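Local coordinates for cytochrome C-type biogenesis protein ccmF (PDB 6ZMQ), which serves as a membrane-bound heme lyase in cytochrome c maturation, binds heme b, and probably takes part in moving heme across the membrane, at residues P63-A68 with L120-T125; A70-L75 with S113-G118; A370-G375 with A414-L419. One frame throughout, in Å; residues are numbered along the deposited sequence.

Contact 1. Residues P63-A68 with L120-T125. With PTY (phosphatidylethanolamine), chain F.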
loop_
_atom_site.group_PDB
_atom_site.type_symbol
_atom_site.label_atom_id
_atom_site.label_comp_id
_atom_site.label_asym_id
_atom_site.label_seq_id
_atom_site.Cartn_x
_atom_site.Cartn_y
_atom_site.Cartn_z
ATOM N N PRO A 63 -13.864 14.742 21.264
ATOM C CA PRO A 63 -13.721 16.127 20.759
ATOM C C PRO A 63 -12.562 16.374 19.795
ATOM O O PRO A 63 -12.695 17.234 18.910
ATOM C CB PRO A 63 -13.543 16.939 22.048
ATOM C CG PRO A 63 -14.292 16.207 23.044
ATOM C CD PRO A 63 -13.909 14.795 22.747
ATOM N N ALA A 64 -11.442 15.651 19.934
ATOM C CA ALA A 64 -10.302 15.810 19.027
ATOM C C ALA A 64 -10.652 15.372 17.612
ATOM O O ALA A 64 -10.341 16.079 16.637
ATOM C CB ALA A 64 -9.109 14.998 19.534
ATOM N N PHE A 65 -11.352 14.238 17.500
ATOM C CA PHE A 65 -11.841 13.778 16.204
ATOM C C PHE A 65 -12.920 14.705 15.662
ATOM O O PHE A 65 -13.026 14.891 14.445
ATOM C CB PHE A 65 -12.346 12.328 16.311
ATOM C CG PHE A 65 -13.314 11.918 15.216
ATOM C CD1 PHE A 65 -12.835 11.648 13.939
ATOM C CD2 PHE A 65 -14.691 11.851 15.443
ATOM C CE1 PHE A 65 -13.702 11.294 12.913
ATOM C CE2 PHE A 65 -15.554 11.493 14.426
ATOM C CZ PHE A 65 -15.056 11.215 13.161
ATOM N N LEU A 66 -13.730 15.297 16.547
ATOM C CA LEU A 66 -14.785 16.198 16.087
ATOM C C LEU A 66 -14.221 17.493 15.520
ATOM O O LEU A 66 -14.724 18.004 14.513
ATOM C CB LEU A 66 -15.764 16.495 17.216
ATOM C CG LEU A 66 -16.834 15.414 17.326
ATOM C CD1 LEU A 66 -17.695 15.625 18.557
ATOM C CD2 LEU A 66 -17.676 15.359 16.058
ATOM N N ALA A 67 -13.175 18.037 16.145
ATOM C CA ALA A 67 -12.532 19.223 15.588
ATOM C C ALA A 67 -11.752 18.892 14.317
ATOM O O ALA A 67 -11.684 19.717 13.393
ATOM C CB ALA A 67 -11.630 19.870 16.627
ATOM N N ALA A 68 -11.166 17.687 14.240
ATOM C CA ALA A 68 -10.553 17.239 12.984
ATOM C C ALA A 68 -11.584 17.115 11.865
ATOM O O ALA A 68 -11.329 17.552 10.734
ATOM C CB ALA A 68 -9.839 15.898 13.191
ATOM N N LEU A 120 -8.003 10.546 9.747
ATOM C CA LEU A 120 -8.076 9.096 9.853
ATOM C C LEU A 120 -7.295 8.586 11.058
ATOM O O LEU A 120 -7.686 7.566 11.649
ATOM C CB LEU A 120 -7.594 8.460 8.545
ATOM C CG LEU A 120 -8.464 8.754 7.315
ATOM C CD1 LEU A 120 -8.067 7.902 6.116
ATOM C CD2 LEU A 120 -9.960 8.599 7.618
ATOM N N GLN A 121 -6.261 9.331 11.482
ATOM C CA GLN A 121 -5.613 9.081 12.767
ATOM C C GLN A 121 -6.576 9.272 13.934
ATOM O O GLN A 121 -6.640 8.424 14.836
ATOM C CB GLN A 121 -4.410 10.005 12.939
ATOM C CG GLN A 121 -3.080 9.304 12.848
ATOM C CD GLN A 121 -2.779 8.481 14.075
ATOM O OE1 GLN A 121 -3.321 8.709 15.160
ATOM N NE2 GLN A 121 -1.880 7.531 13.919
ATOM N N THR A 122 -7.329 10.382 13.930
ATOM C CA THR A 122 -8.266 10.652 15.018
ATOM C C THR A 122 -9.423 9.658 15.032
ATOM O O THR A 122 -9.909 9.285 16.109
ATOM C CB THR A 122 -8.810 12.076 14.932
ATOM O OG1 THR A 122 -9.344 12.316 13.628
ATOM C CG2 THR A 122 -7.764 13.138 15.295
ATOM N N LEU A 123 -9.876 9.223 13.846
ATOM C CA LEU A 123 -10.936 8.217 13.769
ATOM C C LEU A 123 -10.465 6.877 14.322
ATOM O O LEU A 123 -11.189 6.220 15.082
ATOM C CB LEU A 123 -11.425 8.056 12.324
ATOM C CG LEU A 123 -12.147 6.738 11.969
ATOM C CD1 LEU A 123 -13.598 6.740 12.459
ATOM C CD2 LEU A 123 -12.079 6.413 10.482
ATOM N N TYR A 124 -9.238 6.466 13.968
ATOM C CA TYR A 124 -8.720 5.187 14.446
ATOM C C TYR A 124 -8.423 5.231 15.944
ATOM O O TYR A 124 -8.619 4.234 16.656
ATOM C CB TYR A 124 -7.476 4.811 13.645
ATOM C CG TYR A 124 -7.777 3.939 12.438
ATOM C CD1 TYR A 124 -8.686 4.362 11.463
ATOM C CD2 TYR A 124 -7.139 2.712 12.255
ATOM C CE1 TYR A 124 -8.954 3.585 10.344
ATOM C CE2 TYR A 124 -7.419 1.920 11.137
ATOM C CZ TYR A 124 -8.316 2.372 10.187
ATOM O OH TYR A 124 -8.601 1.609 9.077
ATOM N N THR A 125 -8.003 6.400 16.448
ATOM C CA THR A 125 -7.802 6.563 17.886
ATOM C C THR A 125 -9.140 6.554 18.624
ATOM O O THR A 125 -9.239 6.035 19.742
ATOM C CB THR A 125 -7.032 7.858 18.156
ATOM O OG1 THR A 125 -5.853 7.887 17.347
ATOM C CG2 THR A 125 -6.595 7.960 19.620
HETATM C C1 PTY F . -10.976 -2.688 14.078
HETATM C C2 PTY F . -8.889 -8.357 18.534
HETATM C C3 PTY F . -10.096 -7.439 18.728
HETATM O O4 PTY F . -10.997 -1.472 13.387
HETATM C C5 PTY F . -12.374 -4.190 15.560
HETATM C C6 PTY F . -12.337 -2.896 14.734
HETATM O O7 PTY F . -13.277 -2.989 13.698
HETATM C C8 PTY F . -14.460 -2.242 13.818
HETATM O O10 PTY F . -15.068 -2.234 14.837
HETATM C C11 PTY F . -14.974 -1.444 12.616
HETATM C C12 PTY F . -16.105 -0.507 13.046
HETATM C C13 PTY F . -16.623 0.338 11.878
HETATM C C14 PTY F . -17.215 -0.554 10.785
HETATM C C15 PTY F . -18.079 0.271 9.830
HETATM C C16 PTY F . -18.120 -0.443 8.479
HETATM C C17 PTY F . -18.359 0.550 7.338
HETATM C C18 PTY F . -17.128 0.784 6.446
HETATM C C19 PTY F . -16.241 -0.452 6.259
HETATM C C20 PTY F . -15.737 -0.555 4.816
HETATM C C21 PTY F . -14.726 0.549 4.491
HETATM C C22 PTY F . -14.259 0.390 3.039
HETATM C C23 PTY F . -12.866 0.987 2.810
HETATM C C24 PTY F . -12.989 2.284 2.001
HETATM C C25 PTY F . -11.980 2.295 0.848
HETATM C C26 PTY F . -12.265 3.457 -0.106
HETATM C C27 PTY F . -11.739 3.121 -1.500
HETATM C C28 PTY F . -12.585 3.864 -2.532
HETATM C C29 PTY F . -12.706 3.040 -3.810
HETATM C C30 PTY F . -10.250 -1.436 12.204
HETATM C C31 PTY F . -10.398 -0.261 11.234
HETATM O O30 PTY F . -9.486 -2.309 11.955
HETATM C C32 PTY F . -11.837 -0.013 10.783
HETATM C C33 PTY F . -11.822 1.037 9.669
HETATM C C34 PTY F . -12.718 0.599 8.510
HETATM C C35 PTY F . -12.144 1.159 7.211
HETATM C C36 PTY F . -12.261 2.685 7.226
HETATM C C37 PTY F . -12.446 3.223 5.802
HETATM C C38 PTY F . -12.579 4.750 5.799
HETATM C C39 PTY F . -12.677 5.309 4.379
HETATM C C40 PTY F . -13.642 6.494 4.355
HETATM C C41 PTY F . -13.888 6.958 2.920
HETATM C C42 PTY F . -15.074 6.187 2.348
HETATM C C43 PTY F . -16.201 7.171 2.040
HETATM C C44 PTY F . -17.068 6.564 0.940
HETATM P P1 PTY F . -11.414 -5.419 17.681
HETATM O O11 PTY F . -10.269 -6.606 17.612
HETATM O O12 PTY F . -11.260 -4.687 18.993
HETATM O O13 PTY F . -12.782 -6.061 17.677
HETATM O O14 PTY F . -11.261 -4.368 16.404
HETATM N N1 PTY F . -8.917 -9.400 19.546
#
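Thr122 OG1 touches Phe65 and Ala68 while being held by its own helix. It is hydrogen-bonded to the carbonyl oxygens of Leu119 and Gly118, one turn back. OG1 sits between the backbone N and the carbonyl carbon (chi1 53°), so the hydroxyl is turned back to these carbonyls. Two apolar groups meet the same oxygen from the facing helix. Phe65 CD1 lies 3.6 Å from Thr122 OG1, which comes to the ring at its edge, near its plane. The CB of Ala68 is also 3.6 Å from Thr122 OG1. The methyl CG2 of Thr122 points on to Ala68 CB at 4.0 Å and also nears Ala64 O.

The Phe65 side chain runs roughly perpendicular to that of Thr122. Phe65 CG is anti to the backbone N (chi1 159°). The ring then runs beside Leu123, the two side chains pointing the same way, with Phe65 CE1 4.0 Å from Leu123 CB. The helix segments run nearly antiparallel, 153° apart, with axes 8.8 Å apart at the closest. Helix 135-157 borders this seam: Phe153 touches Ala68 and Gln149 touches Thr122.

Tyr124 touches a bound phosphatidylethanolamine with its hydroxyl end. Tyr124 OH is 3.3 Å from C33 of the lipid, and Tyr124 CZ is 3.5 Å from its C31, both near the start of one acyl chain. An alanine here would probably leave this stretch of acyl chain without its aromatic neighbour and free to shift. On the same helix, Gln121 O accepts from both Thr125 OG1 (2.7 Å) and Thr125 N, from opposite faces of its carbonyl plane. The seam is otherwise largely apolar, and the Thr122 hydroxyl can be buried against Phe65 and Ala68 because its own helix supplies its polar partners.

Contact 2. Residues A70-L75 with S113-G118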
loop_
_atom_site.group_PDB
_atom_site.type_symbol
_atom_site.label_atom_id
_atom_site.label_comp_id
_atom_site.label_asym_id
_atom_site.label_seq_id
_atom_site.Cartn_x
_atom_site.Cartn_y
_atom_site.Cartn_z
ATOM N N ALA A 70 -14.371 18.839 11.778
ATOM C CA ALA A 70 -14.758 20.216 11.481
ATOM C C ALA A 70 -13.795 20.864 10.492
ATOM O O ALA A 70 -14.218 21.587 9.585
ATOM C CB ALA A 70 -14.833 21.022 12.779
ATOM N N ALA A 71 -12.500 20.578 10.622
ATOM C CA ALA A 71 -11.518 21.145 9.695
ATOM C C ALA A 71 -11.613 20.525 8.298
ATOM O O ALA A 71 -11.516 21.236 7.283
ATOM C CB ALA A 71 -10.117 20.981 10.269
ATOM N N PHE A 72 -11.800 19.199 8.225
ATOM C CA PHE A 72 -11.969 18.539 6.924
ATOM C C PHE A 72 -13.249 18.975 6.225
ATOM O O PHE A 72 -13.260 19.196 5.006
ATOM C CB PHE A 72 -11.973 17.027 7.095
ATOM C CG PHE A 72 -12.007 16.253 5.801
ATOM C CD1 PHE A 72 -10.843 16.030 5.080
ATOM C CD2 PHE A 72 -13.203 15.716 5.320
ATOM C CE1 PHE A 72 -10.870 15.305 3.895
ATOM C CE2 PHE A 72 -13.239 14.999 4.136
ATOM C CZ PHE A 72 -12.072 14.791 3.424
ATOM N N LEU A 73 -14.348 19.060 6.973
ATOM C CA LEU A 73 -15.597 19.501 6.375
ATOM C C LEU A 73 -15.569 20.991 6.050
ATOM O O LEU A 73 -16.298 21.428 5.160
ATOM C CB LEU A 73 -16.767 19.143 7.293
ATOM C CG LEU A 73 -17.234 17.676 7.337
ATOM C CD1 LEU A 73 -18.703 17.602 7.726
ATOM C CD2 LEU A 73 -16.994 16.925 6.022
ATOM N N ALA A 74 -14.719 21.773 6.729
ATOM C CA ALA A 74 -14.460 23.148 6.305
ATOM C C ALA A 74 -13.745 23.193 4.962
ATOM O O ALA A 74 -14.058 24.046 4.120
ATOM C CB ALA A 74 -13.632 23.877 7.361
ATOM N N LEU A 75 -12.784 22.285 4.744
ATOM C CA LEU A 75 -12.115 22.241 3.442
ATOM C C LEU A 75 -13.055 21.769 2.331
ATOM O O LEU A 75 -13.014 22.299 1.212
ATOM C CB LEU A 75 -10.872 21.356 3.513
ATOM C CG LEU A 75 -9.745 21.652 2.509
ATOM C CD1 LEU A 75 -9.521 23.168 2.316
ATOM C CD2 LEU A 75 -8.465 20.979 2.963
ATOM N N SER A 113 -3.994 16.820 2.402
ATOM C CA SER A 113 -3.757 15.397 2.612
ATOM C C SER A 113 -3.286 15.111 4.030
ATOM O O SER A 113 -3.623 14.063 4.588
ATOM C CB SER A 113 -2.766 14.848 1.590
ATOM O OG SER A 113 -1.542 15.551 1.610
ATOM N N ILE A 114 -2.535 16.031 4.647
ATOM C CA ILE A 114 -2.213 15.787 6.052
ATOM C C ILE A 114 -3.410 16.101 6.944
ATOM O O ILE A 114 -3.507 15.552 8.048
ATOM C CB ILE A 114 -0.932 16.511 6.522
ATOM C CG1 ILE A 114 -0.911 17.984 6.152
ATOM C CG2 ILE A 114 0.299 15.845 5.943
ATOM C CD1 ILE A 114 -0.136 18.853 7.120
ATOM N N LEU A 115 -4.368 16.919 6.473
ATOM C CA LEU A 115 -5.641 17.035 7.195
ATOM C C LEU A 115 -6.438 15.724 7.151
ATOM O O LEU A 115 -6.962 15.277 8.178
ATOM C CB LEU A 115 -6.471 18.201 6.646
ATOM C CG LEU A 115 -7.873 18.496 7.226
ATOM C CD1 LEU A 115 -7.937 18.399 8.760
ATOM C CD2 LEU A 115 -8.387 19.855 6.772
ATOM N N LEU A 116 -6.525 15.085 5.980
ATOM C CA LEU A 116 -7.223 13.797 5.883
ATOM C C LEU A 116 -6.468 12.704 6.645
ATOM O O LEU A 116 -7.079 11.804 7.238
ATOM C CB LEU A 116 -7.420 13.428 4.403
ATOM C CG LEU A 116 -8.223 12.219 3.879
ATOM C CD1 LEU A 116 -7.436 10.902 3.793
ATOM C CD2 LEU A 116 -9.483 12.012 4.732
ATOM N N TRP A 117 -5.139 12.811 6.666
ATOM C CA TRP A 117 -4.262 11.902 7.396
ATOM C C TRP A 117 -4.486 11.999 8.902
ATOM O O TRP A 117 -4.643 10.978 9.589
ATOM C CB TRP A 117 -2.826 12.270 7.031
ATOM C CG TRP A 117 -1.814 11.260 7.284
ATOM C CD1 TRP A 117 -1.980 10.087 7.940
ATOM C CD2 TRP A 117 -0.441 11.310 6.884
ATOM N NE1 TRP A 117 -0.806 9.403 7.974
ATOM C CE2 TRP A 117 0.159 10.125 7.329
ATOM C CE3 TRP A 117 0.336 12.239 6.186
ATOM C CZ2 TRP A 117 1.501 9.846 7.128
ATOM C CZ3 TRP A 117 1.673 11.954 5.968
ATOM C CH2 TRP A 117 2.237 10.758 6.430
ATOM N N GLY A 118 -4.480 13.226 9.434
ATOM C CA GLY A 118 -4.766 13.432 10.842
ATOM C C GLY A 118 -6.195 13.096 11.206
ATOM O O GLY A 118 -6.460 12.669 12.329
#
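Leu115 reaches across to helix 61-81 and spreads its two methyls over one turn. Leu115 CD1 meets Ala71 CB at 3.7 Å. Leu115 CD2 lies 3.5 Å from Ala71 O and also touches Leu75 CD2 at 4.0 Å. The Leu75 and Leu115 side chains run alongside one another with opposite headings. Leu115 CG comes to the edge of the Phe72 ring, near its plane.

Phe72 makes the second half of the contact. Its CG is anti to the backbone N (chi1 -174°), and the ring lies alongside Leu116, both side chains pointing the same way. Phe72 CE1 is 3.7 Å from Leu116 CD2, and CZ stands only slightly farther from that methyl.

The next shell closes round these groups. Phe163 touches both Leu75 and Leu115, Pro106 meets Phe72, and Trp107 meets Leu116. Val28 of helix 20-47 touches Ala71, while Val191 and Tyr194 of helix 185-213 touch Leu116.

The axes of the two segments approach to 9.8 Å, with 145° between their N-to-C directions. All the side chains that meet are apolar. This is side-chain packing between two roughly antiparallel helices of a transmembrane bundle.

Contact 3. Residues A370-G375 with A414-L419. With HEM (protoporphyrin IX containing Fe), chain B.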
loop_
_atom_site.group_PDB
_atom_site.type_symbol
_atom_site.label_atom_id
_atom_site.label_comp_id
_atom_site.label_asym_id
_atom_site.label_seq_id
_atom_site.Cartn_x
_atom_site.Cartn_y
_atom_site.Cartn_z
ATOM N N ALA A 370 10.025 -14.437 7.610
ATOM C CA ALA A 370 10.062 -13.059 8.092
ATOM C C ALA A 370 11.461 -12.457 8.006
ATOM O O ALA A 370 11.602 -11.256 7.738
ATOM C CB ALA A 370 9.547 -12.997 9.529
ATOM N N PHE A 371 12.499 -13.278 8.202
ATOM C CA PHE A 371 13.867 -12.834 7.958
ATOM C C PHE A 371 14.112 -12.544 6.484
ATOM O O PHE A 371 14.882 -11.640 6.151
ATOM C CB PHE A 371 14.866 -13.880 8.447
ATOM C CG PHE A 371 15.467 -13.568 9.780
ATOM C CD1 PHE A 371 16.251 -12.433 9.948
ATOM C CD2 PHE A 371 15.288 -14.428 10.852
ATOM C CE1 PHE A 371 16.825 -12.146 11.180
ATOM C CE2 PHE A 371 15.862 -14.152 12.085
ATOM C CZ PHE A 371 16.630 -13.011 12.248
ATOM N N PHE A 372 13.490 -13.323 5.596
ATOM C CA PHE A 372 13.614 -13.089 4.158
ATOM C C PHE A 372 12.922 -11.792 3.744
ATOM O O PHE A 372 13.446 -11.039 2.910
ATOM C CB PHE A 372 13.021 -14.273 3.391
ATOM C CG PHE A 372 14.009 -15.371 3.077
ATOM C CD1 PHE A 372 15.008 -15.723 3.981
ATOM C CD2 PHE A 372 13.923 -16.063 1.871
ATOM C CE1 PHE A 372 15.902 -16.739 3.691
ATOM C CE2 PHE A 372 14.815 -17.076 1.575
ATOM C CZ PHE A 372 15.806 -17.414 2.488
ATOM N N PHE A 373 11.753 -11.512 4.341
ATOM C CA PHE A 373 11.040 -10.256 4.094
ATOM C C PHE A 373 11.838 -9.053 4.603
ATOM O O PHE A 373 11.994 -8.045 3.894
ATOM C CB PHE A 373 9.668 -10.293 4.771
ATOM C CG PHE A 373 8.605 -11.018 3.990
ATOM C CD1 PHE A 373 8.197 -10.561 2.749
ATOM C CD2 PHE A 373 7.994 -12.144 4.519
ATOM C CE1 PHE A 373 7.212 -11.225 2.045
ATOM C CE2 PHE A 373 7.018 -12.822 3.817
ATOM C CZ PHE A 373 6.630 -12.359 2.585
ATOM N N ALA A 374 12.343 -9.148 5.841
ATOM C CA ALA A 374 13.156 -8.087 6.434
ATOM C C ALA A 374 14.472 -7.905 5.695
ATOM O O ALA A 374 14.946 -6.776 5.543
ATOM C CB ALA A 374 13.414 -8.398 7.911
ATOM N N GLY A 375 15.065 -9.003 5.216
ATOM C CA GLY A 375 16.271 -8.908 4.412
ATOM C C GLY A 375 16.030 -8.264 3.063
ATOM O O GLY A 375 16.883 -7.542 2.555
ATOM N N ALA A 414 11.947 -16.312 -4.808
ATOM C CA ALA A 414 11.956 -17.776 -4.868
ATOM C C ALA A 414 11.982 -18.400 -3.475
ATOM O O ALA A 414 11.291 -19.398 -3.216
ATOM C CB ALA A 414 13.152 -18.251 -5.694
ATOM N N GLY A 415 12.720 -17.781 -2.553
ATOM C CA GLY A 415 12.782 -18.291 -1.198
ATOM C C GLY A 415 11.498 -18.146 -0.411
ATOM O O GLY A 415 11.108 -19.076 0.306
ATOM N N ILE A 416 10.801 -17.011 -0.543
ATOM C CA ILE A 416 9.531 -16.880 0.176
ATOM C C ILE A 416 8.442 -17.725 -0.483
ATOM O O ILE A 416 7.573 -18.269 0.207
ATOM C CB ILE A 416 9.097 -15.408 0.359
ATOM C CG1 ILE A 416 8.735 -14.691 -0.942
ATOM C CG2 ILE A 416 10.167 -14.652 1.110
ATOM C CD1 ILE A 416 8.379 -13.249 -0.733
ATOM N N LEU A 417 8.474 -17.871 -1.816
ATOM C CA LEU A 417 7.499 -18.738 -2.475
ATOM C C LEU A 417 7.736 -20.208 -2.166
ATOM O O LEU A 417 6.791 -20.999 -2.209
ATOM C CB LEU A 417 7.520 -18.529 -3.993
ATOM C CG LEU A 417 6.765 -17.350 -4.586
ATOM C CD1 LEU A 417 6.984 -17.353 -6.093
ATOM C CD2 LEU A 417 5.278 -17.279 -4.224
ATOM N N LEU A 418 8.968 -20.582 -1.817
ATOM C CA LEU A 418 9.255 -21.941 -1.371
ATOM C C LEU A 418 8.829 -22.141 0.084
ATOM O O LEU A 418 8.209 -23.161 0.432
ATOM C CB LEU A 418 10.750 -22.221 -1.558
ATOM C CG LEU A 418 11.208 -23.053 -2.761
ATOM C CD1 LEU A 418 12.721 -23.040 -2.877
ATOM C CD2 LEU A 418 10.729 -24.485 -2.658
ATOM N N LEU A 419 9.151 -21.163 0.941
ATOM C CA LEU A 419 8.906 -21.288 2.376
ATOM C C LEU A 419 7.418 -21.243 2.701
ATOM O O LEU A 419 6.966 -21.903 3.648
ATOM C CB LEU A 419 9.657 -20.188 3.116
ATOM C CG LEU A 419 11.088 -20.587 3.466
ATOM C CD1 LEU A 419 12.008 -19.379 3.547
ATOM C CD2 LEU A 419 11.091 -21.344 4.771
HETATM C CHA HEM B . -1.388 -16.554 7.245
HETATM C CHB HEM B . 2.802 -18.953 6.415
HETATM C CHC HEM B . 4.076 -15.554 3.103
HETATM C CHD HEM B . -0.319 -13.513 3.659
HETATM C C1A HEM B . -0.343 -17.463 7.276
HETATM C C2A HEM B . -0.304 -18.569 8.169
HETATM C C3A HEM B . 0.862 -19.240 7.945
HETATM C C4A HEM B . 1.565 -18.573 6.925
HETATM C CMA HEM B . 1.336 -20.477 8.654
HETATM C CAA HEM B . -1.363 -18.952 9.190
HETATM C CBA HEM B . -2.551 -19.682 8.536
HETATM C CGA HEM B . -2.125 -20.996 7.931
HETATM O O1A HEM B . -2.255 -21.184 6.700
HETATM O O2A HEM B . -1.644 -21.892 8.662
HETATM C C1B HEM B . 3.494 -18.190 5.452
HETATM C C2B HEM B . 4.835 -18.445 5.079
HETATM C C3B HEM B . 5.205 -17.511 4.162
HETATM C C4B HEM B . 4.051 -16.629 3.986
HETATM C CMB HEM B . 5.702 -19.554 5.585
HETATM C CAB HEM B . 6.499 -17.363 3.486
HETATM C CBB HEM B . 7.412 -16.366 4.111
HETATM C C1C HEM B . 2.962 -14.764 2.916
HETATM C C2C HEM B . 2.793 -13.848 1.877
HETATM C C3C HEM B . 1.550 -13.292 2.056
HETATM C C4C HEM B . 0.944 -13.866 3.199
HETATM C CMC HEM B . 3.753 -13.498 0.769
HETATM C CAC HEM B . 0.963 -12.271 1.207
HETATM C CBC HEM B . 0.002 -12.660 0.148
HETATM C C1D HEM B . -0.989 -14.118 4.734
HETATM C C2D HEM B . -2.269 -13.669 5.293
HETATM C C3D HEM B . -2.583 -14.515 6.301
HETATM C C4D HEM B . -1.475 -15.496 6.342
HETATM C CMD HEM B . -3.078 -12.488 4.833
HETATM C CAD HEM B . -3.813 -14.468 7.194
HETATM C CBD HEM B . -3.408 -13.927 8.571
HETATM C CGD HEM B . -4.560 -13.696 9.521
HETATM O O1D HEM B . -4.781 -14.479 10.473
HETATM O O2D HEM B . -5.291 -12.700 9.372
HETATM N NA HEM B . 0.827 -17.485 6.541
HETATM N NB HEM B . 3.080 -17.091 4.788
HETATM N NC HEM B . 1.830 -14.790 3.683
HETATM N ND HEM B . -0.589 -15.189 5.390
HETATM FE FE HEM B . 1.196 -16.224 5.004
#
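Phe372 and Phe373 turn to different parts of the facing helix, and Ile416 meets both. The Phe373 and Ile416 side chains lie nearly perpendicular to each other. Ile416 CD1 comes within 3.6 Å of Phe373 CE1, and its CG2 stands over one face of that ring. Ile416 CG2, anti to the carbonyl carbon, also meets Phe372 CB at 3.7 Å.

The Phe372 ring is used on an edge and a face. Gly415 CA comes to its edge, 3.6 Å from Phe372 CE2, where the lack of a side chain lets the ring close on the backbone. Leu419 CD1 lies over a face in a CH-pi contact, 4.2 Å from the ring centroid and 15° off the normal.

The CE2-CZ part of the Phe373 ring meets the heme. The methyl CMC lies in the ring plane at the edge, 3.6 Å from Phe373 CZ. Phe373 CE2 is equally close to the vinyl carbon CBB. Backbone oxygens also line the heme: Leu419 O lies 3.3 Å from CMB, and Ile416 O is near CAB. Leu269 and Thr272 of helix 266-284 touch Phe373, whose side chain is about 5 Å from that of the axial ligand His276. The near-antiparallel pair (160°) thus forms part of the wall of the heme b pocket.

In the fold
From the N terminus, helix 61-81 runs first through 63-68 and then through 70-75. The chain returns on helix 110-129, which passes 113-118 before 120-125. Contact 2 therefore closes the inner loop and contact 1 the outer one, the two arms being roughly antiparallel, with short helices 87-92 and 99-104 between them. Their centres are 10 Å apart, and they touch where Ala68 O meets Leu115 CD1. Contact 3 follows in series, closing a separate loop between helices 362-384 and 402-422. Its centre is about 37 Å from that of contact 1, on the opposite side of the chain's centre. The first two contacts tie helix 61-81 to helix 110-129, and the third joins two helices beside the heme.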